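Local coordinates for PbSGBP-B lipoprotein (Prevotella bryantii B14, PDB 6D2Y) that probably binds polysaccharide at the bacterial cell surface, as a lipoprotein of a polysaccharide utilization locus, and carries a bound magnesium ion, at residues S306-K311 against S416-F421; A365-G370 against N403-G408; P376-S381 against V438-V443. All coordinates share one frame; numbering follows the deposited sequence. Where two conformers were deposited one is given.

All three contacts lie in the xyloglucan-binding domain, in loops of its beta sandwich. Segment 306-311 runs from helix 299-302 into strand 311-318. Segments 403-408 and 416-421 share the connection between strands 393-398 and 423-428. Along the chain, contact 2 is nested inside the loop that contact 1 closes, and contact 3 alternates with both. The centres of contacts 1 and 2 are about 18 Å apart, as are those of contacts 2 and 3. Contact 2 links the other two: Asp420 packs on Trp369, and the backbone O of Asp407 probably accepts from the backbone N of Val438. Contacts 1 and 3 do not touch (nearest atoms about 18 Å apart). All lie away from the magnesium site.

Contact 1: S306-K311 against S416-F421; sequences SDWTNK and SSINDF
Ser306 meets Ile418 where the two backbones come nearest. The backbone N of Ser306 lies 3.8 Å from Ile418 CG2, and its CA is equally near. Its OG hydrogen-bonds Asp304. Trp308, at the start of a short 3-10 segment, carries most of the contact. Its CG sits between the backbone N and the carbonyl carbon (chi1 57°), and the indole reaches over to 416-421. Trp308 CB touches Phe421 CE2 at 3.8 Å. The edge of Phe421 is turned toward the face of the five-membered ring in an offset edge-to-face pair, with planes at 60°. Farther out, Trp308 CZ3 packs on Ile418 CG2 at 4.0 Å. Ser417 O lies over one face of the indole. At the far end, Trp308 CH2 lies 3.7 Å from the backbone N of Ser417, close to the peptide that joins it to Ser416. Ser417 OG accepts from the backbone N of Asn419 at 3.0 Å, forming an ST turn at the start of the second 3-10 segment. Phe421 is buried and also stacks with Phe305. The contact sits near the surface, between the loop from helix 299-302 to strand 311-318 and the loop from strand 393-398 to strand 423-428.

Contact 2: A365-G370 against N403-G408; sequences AQNGWG and NLEFDG
Gly370 and Asn403 bring the two backbones together, with their CA atoms 4.4 Å apart. Toward the other ends the chains separate, and Gln366 CA is 7.9 Å from Phe406 CA. Neither segment is regular helix or strand. At the close end, Gly370 CA gives a CA-H...O contact to Leu404 O at 3.2 Å, with an angle of 147° at the hydrogen. A type I beta turn from Glu405 to Gly408 carries the second segment away from the first.

The two segments lie in long connections between sandwich strands. The first leads into strand 372-374 and the second toward strand 423-428, two strands of the same antiparallel sheet. Trp369 NE1 ties the first loop to another strand of this sheet by a hydrogen bond to Phe334 O.

Glu405 is the side chain that spans the gap. Its CG is anti to the backbone N (chi1 164°), and a bend at chi2 turns CD toward the backbone of 366-369. The carboxylate lies beside the peptides of Gly368 and Trp369, with Glu405 CD 3.7 Å from the N of each. OE1 is placed doubtfully, very near both N and O of Trp369. The angle to that N is poor, and no hydrogen bond is assigned. Glu405 OE2 is 3.7 Å from Gln366 N and hydrogen-bonds the hydroxyl of Tyr433, which is also hydrogen-bonded to Gln366 N. Tyr433 thus links the carboxylate to the first loop. Asn367 OD1 comes within 4.1 Å of Glu405 OE2, with the amide and carboxylate planes 73° apart. The same OD1 accepts a weak hydrogen bond from Trp369 N, within its own loop.

Contact 3: P376-S381 against V438-V443; sequences PWYSNS and VLPDGV
Tyr378 lays one face of its ring against Pro440. Tyr378 CB lies above one face of the Trp377 indole, toward its rim. From CB the side chain sets out toward 438-443, with CG anti to the backbone N (chi1 -167°). Tyr378 CG is 3.8 Å from Pro440 CG. On the two flanks of the ring, CD1 and CD2 are each slightly nearer to this same proline carbon, and CE1 is nearer still. Tyr378 CE2 also reaches Pro440 CB, at 3.7 Å. Tyr378 CZ makes the closest approach, 3.4 Å from Pro440 CG. The hydroxyl OH, at the tip, is about equally far from CB and CG of the proline. Pro440 CG stands over the centre of the ring, only 9° off its normal. This is a CH-pi contact between two surface loops of the beta sandwich. One loop joins strands 372-374 and 393-398, and the other joins strands 423-428 and 449-458. Beside it, the buried Trp377 meets the second loop with its six-membered ring. Pro440 O lies in the plane of the indole at its edge, 3.7 Å from Trp377 CH2. Asp441 O is also near that plane, 3.6 Å from Trp377 CZ3. The same CZ3 packs on Gly442 CA. Trp325 makes an edge-to-face pair with Trp377.

Contact 1: S306-K311 against S416-F421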
loop_
_atom_site.group_PDB
_atom_site.type_symbol
_atom_site.label_atom_id
_atom_site.label_comp_id
_atom_site.label_asym_id
_atom_site.label_seq_id
_atom_site.Cartn_x
_atom_site.Cartn_y
_atom_site.Cartn_z
ATOM N N SER A 306 -18.772 0.171 2.101
ATOM C CA SER A 306 -19.060 -0.977 2.949
ATOM C C SER A 306 -17.784 -1.766 3.212
ATOM O O SER A 306 -16.894 -1.850 2.359
ATOM C CB SER A 306 -20.116 -1.874 2.300
ATOM O OG SER A 306 -19.660 -2.390 1.061
ATOM N N ASP A 307 -17.699 -2.342 4.413
ATOM C CA ASP A 307 -16.504 -3.056 4.863
ATOM C C ASP A 307 -15.267 -2.173 4.708
ATOM O O ASP A 307 -14.273 -2.545 4.081
ATOM C CB ASP A 307 -16.337 -4.381 4.114
ATOM C CG ASP A 307 -17.523 -5.311 4.299
ATOM O OD1 ASP A 307 -18.094 -5.337 5.411
ATOM O OD2 ASP A 307 -17.880 -6.021 3.336
ATOM N N TRP A 308 -15.346 -0.977 5.299
ATOM C CA TRP A 308 -14.300 0.026 5.123
ATOM C C TRP A 308 -12.976 -0.398 5.744
ATOM O O TRP A 308 -11.916 0.058 5.299
ATOM C CB TRP A 308 -14.756 1.359 5.715
ATOM C CG TRP A 308 -15.122 1.282 7.163
ATOM C CD1 TRP A 308 -14.278 1.384 8.230
ATOM C CD2 TRP A 308 -16.434 1.087 7.708
ATOM N NE1 TRP A 308 -14.981 1.264 9.405
ATOM C CE2 TRP A 308 -16.306 1.080 9.111
ATOM C CE3 TRP A 308 -17.702 0.917 7.145
ATOM C CZ2 TRP A 308 -17.399 0.912 9.959
ATOM C CZ3 TRP A 308 -18.786 0.748 7.988
ATOM C CH2 TRP A 308 -18.628 0.747 9.380
ATOM N N THR A 309 -13.006 -1.257 6.764
ATOM C CA THR A 309 -11.761 -1.684 7.395
ATOM C C THR A 309 -10.873 -2.471 6.442
ATOM O O THR A 309 -9.675 -2.620 6.708
ATOM C CB THR A 309 -12.057 -2.515 8.644
ATOM O OG1 THR A 309 -13.179 -3.372 8.398
ATOM C CG2 THR A 309 -12.365 -1.604 9.820
ATOM N N ASN A 310 -11.428 -2.978 5.340
ATOM C CA ASN A 310 -10.659 -3.669 4.315
ATOM C C ASN A 310 -10.480 -2.808 3.068
ATOM O O ASN A 310 -10.297 -3.330 1.966
ATOM C CB ASN A 310 -11.320 -5.001 3.957
ATOM C CG ASN A 310 -11.299 -5.988 5.107
ATOM O OD1 ASN A 310 -10.453 -5.905 6.001
ATOM N ND2 ASN A 310 -12.231 -6.929 5.091
ATOM N N LYS A 311 -10.525 -1.487 3.229
ATOM C CA LYS A 311 -10.432 -0.572 2.103
ATOM C C LYS A 311 -9.470 0.558 2.441
ATOM O O LYS A 311 -9.146 0.802 3.606
ATOM C CB LYS A 311 -11.807 -0.011 1.723
ATOM C CG LYS A 311 -12.528 -0.823 0.661
ATOM C CD LYS A 311 -14.030 -0.830 0.898
ATOM C CE LYS A 311 -14.769 -1.502 -0.247
ATOM N NZ LYS A 311 -16.212 -1.697 0.063
ATOM N N SER A 416 -18.441 4.310 12.386
ATOM C CA SER A 416 -19.533 3.457 12.827
ATOM C C SER A 416 -20.472 3.038 11.716
ATOM O O SER A 416 -21.183 2.046 11.889
ATOM C CB SER A 416 -20.347 4.153 13.931
ATOM O OG SER A 416 -19.492 4.912 14.761
ATOM N N SER A 417 -20.477 3.741 10.589
ATOM C CA SER A 417 -21.430 3.505 9.519
ATOM C C SER A 417 -20.837 4.021 8.219
ATOM O O SER A 417 -19.891 4.815 8.218
ATOM C CB SER A 417 -22.771 4.192 9.809
ATOM O OG SER A 417 -23.565 4.300 8.645
ATOM N N ILE A 418 -21.394 3.557 7.098
ATOM C CA ILE A 418 -20.957 4.089 5.814
ATOM C C ILE A 418 -21.384 5.538 5.658
ATOM O O ILE A 418 -20.801 6.267 4.851
ATOM C CB ILE A 418 -21.485 3.231 4.649
ATOM C CG1 ILE A 418 -23.012 3.269 4.603
ATOM C CG2 ILE A 418 -20.979 1.799 4.765
ATOM C CD1 ILE A 418 -23.567 3.531 3.224
ATOM N N ASN A 419 -22.382 5.980 6.430
ATOM C CA ASN A 419 -22.823 7.368 6.378
ATOM C C ASN A 419 -21.745 8.335 6.845
ATOM O O ASN A 419 -21.829 9.531 6.544
ATOM C CB ASN A 419 -24.082 7.548 7.225
ATOM C CG ASN A 419 -25.341 7.148 6.488
ATOM O OD1 ASN A 419 -25.826 7.881 5.627
ATOM N ND2 ASN A 419 -25.883 5.984 6.827
ATOM N N ASP A 420 -20.737 7.852 7.571
ATOM C CA ASP A 420 -19.647 8.703 8.030
ATOM C C ASP A 420 -18.688 9.089 6.911
ATOM O O ASP A 420 -17.751 9.857 7.160
ATOM C CB ASP A 420 -18.886 8.006 9.160
ATOM C CG ASP A 420 -19.784 7.647 10.334
ATOM O OD1 ASP A 420 -20.767 6.909 10.125
ATOM O OD2 ASP A 420 -19.512 8.106 11.463
ATOM N N PHE A 421 -18.892 8.584 5.695
ATOM C CA PHE A 421 -18.076 8.968 4.549
ATOM C C PHE A 421 -18.893 9.805 3.574
ATOM O O PHE A 421 -18.913 9.520 2.373
ATOM C CB PHE A 421 -17.524 7.731 3.836
ATOM C CG PHE A 421 -16.723 6.821 4.720
ATOM C CD1 PHE A 421 -15.452 7.177 5.138
ATOM C CD2 PHE A 421 -17.241 5.604 5.132
ATOM C CE1 PHE A 421 -14.716 6.336 5.949
ATOM C CE2 PHE A 421 -16.510 4.762 5.943
ATOM C CZ PHE A 421 -15.247 5.127 6.352
#

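Contact 2: A365-G370 against N403-G408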
loop_
_atom_site.group_PDB
_atom_site.type_symbol
_atom_site.label_atom_id
_atom_site.label_comp_id
_atom_site.label_asym_id
_atom_site.label_seq_id
_atom_site.Cartn_x
_atom_site.Cartn_y
_atom_site.Cartn_z
ATOM N N ALA A 365 -13.416 19.196 17.296
ATOM C CA ALA A 365 -14.418 19.386 18.336
ATOM C C ALA A 365 -14.061 18.686 19.641
ATOM O O ALA A 365 -14.897 18.637 20.550
ATOM C CB ALA A 365 -15.783 18.903 17.842
ATOM N N GLN A 366 -12.845 18.145 19.755
ATOM C CA GLN A 366 -12.395 17.443 20.961
ATOM C C GLN A 366 -13.348 16.309 21.336
ATOM O O GLN A 366 -13.664 16.095 22.507
ATOM C CB GLN A 366 -12.220 18.412 22.133
ATOM C CG GLN A 366 -10.773 18.740 22.458
ATOM C CD GLN A 366 -10.634 19.663 23.653
ATOM O OE1 GLN A 366 -9.845 19.404 24.561
ATOM N NE2 GLN A 366 -11.400 20.747 23.658
ATOM N N ASN A 367 -13.806 15.566 20.326
ATOM C CA ASN A 367 -14.748 14.473 20.537
ATOM C C ASN A 367 -14.170 13.119 20.135
ATOM O O ASN A 367 -14.925 12.164 19.946
ATOM C CB ASN A 367 -16.054 14.734 19.781
ATOM C CG ASN A 367 -15.872 14.716 18.274
ATOM O OD1 ASN A 367 -14.765 14.898 17.766
ATOM N ND2 ASN A 367 -16.963 14.494 17.551
ATOM N N GLY A 368 -12.848 13.017 19.997
ATOM C CA GLY A 368 -12.226 11.747 19.678
ATOM C C GLY A 368 -12.466 11.241 18.273
ATOM O O GLY A 368 -12.313 10.043 18.023
ATOM N N TRP A 369 -12.821 12.123 17.339
ATOM C CA TRP A 369 -13.164 11.703 15.986
ATOM C C TRP A 369 -11.909 11.370 15.186
ATOM O O TRP A 369 -10.963 12.161 15.134
ATOM C CB TRP A 369 -13.969 12.787 15.272
ATOM C CG TRP A 369 -14.408 12.370 13.905
ATOM C CD1 TRP A 369 -14.035 12.926 12.715
ATOM C CD2 TRP A 369 -15.294 11.292 13.584
ATOM N NE1 TRP A 369 -14.641 12.264 11.674
ATOM C CE2 TRP A 369 -15.418 11.257 12.181
ATOM C CE3 TRP A 369 -15.997 10.354 14.347
ATOM C CZ2 TRP A 369 -16.218 10.323 11.527
ATOM C CZ3 TRP A 369 -16.789 9.429 13.696
ATOM C CH2 TRP A 369 -16.893 9.420 12.301
ATOM N N GLY A 370 -11.922 10.209 14.536
ATOM C CA GLY A 370 -10.733 9.720 13.860
ATOM C C GLY A 370 -10.557 10.320 12.474
ATOM O O GLY A 370 -11.505 10.459 11.704
ATOM N N ASN A 403 -7.381 6.867 12.569
ATOM C CA ASN A 403 -7.583 6.643 13.995
ATOM C C ASN A 403 -6.801 7.640 14.844
ATOM O O ASN A 403 -6.418 7.336 15.976
ATOM C CB ASN A 403 -7.204 5.212 14.373
ATOM C CG ASN A 403 -5.817 4.825 13.896
ATOM O OD1 ASN A 403 -4.815 5.303 14.418
ATOM N ND2 ASN A 403 -5.754 3.959 12.892
ATOM N N LEU A 404 -6.553 8.830 14.311
ATOM C CA LEU A 404 -5.930 9.908 15.063
ATOM C C LEU A 404 -6.910 11.068 15.177
ATOM O O LEU A 404 -7.952 11.098 14.521
ATOM C CB LEU A 404 -4.621 10.364 14.406
ATOM C CG LEU A 404 -3.385 9.483 14.618
ATOM C CD1 LEU A 404 -3.419 8.248 13.729
ATOM C CD2 LEU A 404 -2.105 10.269 14.385
ATOM N N GLU A 405 -6.569 12.031 16.024
ATOM C CA GLU A 405 -7.402 13.199 16.249
ATOM C C GLU A 405 -6.562 14.456 16.041
ATOM O O GLU A 405 -5.329 14.403 16.006
ATOM C CB GLU A 405 -8.047 13.144 17.656
ATOM C CG GLU A 405 -8.626 14.438 18.186
ATOM C CD GLU A 405 -10.131 14.510 17.990
ATOM O OE1 GLU A 405 -10.721 13.497 17.580
ATOM O OE2 GLU A 405 -10.731 15.577 18.235
ATOM N N PHE A 406 -7.202 15.586 16.013
ATOM C CA PHE A 406 -6.625 16.808 15.589
ATOM C C PHE A 406 -5.348 17.142 16.250
ATOM O O PHE A 406 -4.564 17.863 15.716
ATOM C CB PHE A 406 -7.659 17.854 15.909
ATOM C CG PHE A 406 -7.341 19.207 15.460
ATOM C CD1 PHE A 406 -7.327 19.521 14.148
ATOM C CD2 PHE A 406 -7.151 20.181 16.349
ATOM C CE1 PHE A 406 -7.081 20.790 13.753
ATOM C CE2 PHE A 406 -6.897 21.444 15.969
ATOM C CZ PHE A 406 -6.858 21.753 14.665
ATOM N N ASP A 407 -5.180 16.745 17.474
ATOM C CA ASP A 407 -3.938 16.988 18.198
ATOM C C ASP A 407 -2.876 15.923 17.954
ATOM O O ASP A 407 -1.738 16.092 18.404
ATOM C CB ASP A 407 -4.209 17.094 19.704
ATOM C CG ASP A 407 -4.900 15.864 20.263
ATOM O OD1 ASP A 407 -5.254 14.963 19.473
ATOM O OD2 ASP A 407 -5.089 15.798 21.497
ATOM N N GLY A 408 -3.212 14.836 17.263
ATOM C CA GLY A 408 -2.271 13.774 16.986
ATOM C C GLY A 408 -2.392 12.568 17.888
ATOM O O GLY A 408 -1.786 11.531 17.592
#

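Contact 3: P376-S381 against V438-V443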
loop_
_atom_site.group_PDB
_atom_site.type_symbol
_atom_site.label_atom_id
_atom_site.label_comp_id
_atom_site.label_asym_id
_atom_site.label_seq_id
_atom_site.Cartn_x
_atom_site.Cartn_y
_atom_site.Cartn_z
ATOM N N PRO A 376 4.749 12.761 5.137
ATOM C CA PRO A 376 6.016 12.168 4.680
ATOM C C PRO A 376 7.220 13.065 4.907
ATOM O O PRO A 376 8.356 12.584 4.797
ATOM C CB PRO A 376 5.772 11.931 3.186
ATOM C CG PRO A 376 4.776 12.971 2.808
ATOM C CD PRO A 376 3.883 13.153 4.012
ATOM N N TRP A 377 7.012 14.346 5.218
ATOM C CA TRP A 377 8.121 15.234 5.537
ATOM C C TRP A 377 8.709 14.966 6.916
ATOM O O TRP A 377 9.773 15.509 7.232
ATOM C CB TRP A 377 7.668 16.693 5.436
ATOM C CG TRP A 377 6.425 17.018 6.208
ATOM C CD1 TRP A 377 5.147 17.052 5.727
ATOM C CD2 TRP A 377 6.342 17.373 7.593
ATOM N NE1 TRP A 377 4.272 17.399 6.730
ATOM C CE2 TRP A 377 4.981 17.602 7.886
ATOM C CE3 TRP A 377 7.285 17.517 8.617
ATOM C CZ2 TRP A 377 4.541 17.965 9.157
ATOM C CZ3 TRP A 377 6.845 17.878 9.878
ATOM C CH2 TRP A 377 5.487 18.098 10.137
ATOM N N TYR A 378 8.051 14.149 7.735
ATOM C CA TYR A 378 8.530 13.792 9.068
ATOM C C TYR A 378 9.058 12.362 9.006
ATOM O O TYR A 378 8.280 11.401 9.007
ATOM C CB TYR A 378 7.419 13.936 10.102
ATOM C CG TYR A 378 7.914 13.896 11.527
ATOM C CD1 TYR A 378 7.480 12.911 12.406
ATOM C CD2 TYR A 378 8.815 14.842 11.996
ATOM C CE1 TYR A 378 7.931 12.870 13.710
ATOM C CE2 TYR A 378 9.273 14.811 13.298
ATOM C CZ TYR A 378 8.828 13.822 14.152
ATOM O OH TYR A 378 9.283 13.787 15.450
ATOM N N SER A 379 10.381 12.226 8.954
ATOM C CA SER A 379 11.043 10.934 8.806
ATOM C C SER A 379 12.047 10.777 9.938
ATOM O O SER A 379 13.052 11.494 9.982
ATOM C CB SER A 379 11.737 10.824 7.451
ATOM O OG SER A 379 13.092 11.235 7.543
ATOM N N ASN A 380 11.776 9.835 10.838
ATOM C CA ASN A 380 12.676 9.507 11.938
ATOM C C ASN A 380 12.964 10.774 12.756
ATOM O O ASN A 380 14.004 11.422 12.636
ATOM C CB ASN A 380 13.942 8.833 11.377
ATOM C CG ASN A 380 15.119 8.821 12.350
ATOM O OD1 ASN A 380 14.948 8.957 13.565
ATOM N ND2 ASN A 380 16.325 8.664 11.812
ATOM N N SER A 381 11.955 11.144 13.545
ATOM C CA SER A 381 12.000 12.212 14.541
ATOM C C SER A 381 12.523 13.541 13.997
ATOM O O SER A 381 12.812 14.452 14.782
ATOM C CB SER A 381 12.833 11.792 15.757
ATOM O OG SER A 381 12.024 11.187 16.749
ATOM N N VAL A 438 0.889 16.939 20.122
ATOM C CA VAL A 438 1.776 15.783 20.081
ATOM C C VAL A 438 2.459 15.734 18.720
ATOM O O VAL A 438 3.616 15.313 18.605
ATOM C CB VAL A 438 0.998 14.486 20.381
ATOM C CG1 VAL A 438 1.655 13.278 19.730
ATOM C CG2 VAL A 438 0.882 14.282 21.885
ATOM N N LEU A 439 1.755 16.183 17.683
ATOM C CA LEU A 439 2.357 16.263 16.364
ATOM C C LEU A 439 3.534 17.237 16.380
ATOM O O LEU A 439 3.595 18.136 17.224
ATOM C CB LEU A 439 1.326 16.696 15.323
ATOM C CG LEU A 439 0.121 15.770 15.148
ATOM C CD1 LEU A 439 -1.161 16.572 14.972
ATOM C CD2 LEU A 439 0.335 14.805 13.988
ATOM N N PRO A 440 4.489 17.074 15.461
ATOM C CA PRO A 440 5.718 17.874 15.522
ATOM C C PRO A 440 5.719 19.080 14.598
ATOM O O PRO A 440 4.921 19.171 13.658
ATOM C CB PRO A 440 6.797 16.870 15.101
ATOM C CG PRO A 440 6.067 15.862 14.233
ATOM C CD PRO A 440 4.581 16.020 14.440
ATOM N N ASP A 441 6.631 20.010 14.866
ATOM C CA ASP A 441 6.876 21.140 13.988
ATOM C C ASP A 441 7.667 20.691 12.762
ATOM O O ASP A 441 8.252 19.605 12.724
ATOM C CB ASP A 441 7.636 22.238 14.730
ATOM C CG ASP A 441 6.778 22.958 15.750
ATOM O OD1 ASP A 441 5.551 22.720 15.774
ATOM O OD2 ASP A 441 7.333 23.759 16.531
ATOM N N GLY A 442 7.686 21.551 11.748
ATOM C CA GLY A 442 8.436 21.314 10.537
ATOM C C GLY A 442 9.364 22.477 10.238
ATOM O O GLY A 442 9.810 23.196 11.134
ATOM N N VAL A 443 9.654 22.648 8.951
ATOM C CA VAL A 443 10.443 23.772 8.460
ATOM C C VAL A 443 9.540 24.656 7.612
ATOM O O VAL A 443 8.647 24.162 6.912
ATOM C CB VAL A 443 11.681 23.302 7.665
ATOM C CG1 VAL A 443 12.472 22.283 8.471
ATOM C CG2 VAL A 443 11.278 22.715 6.320
#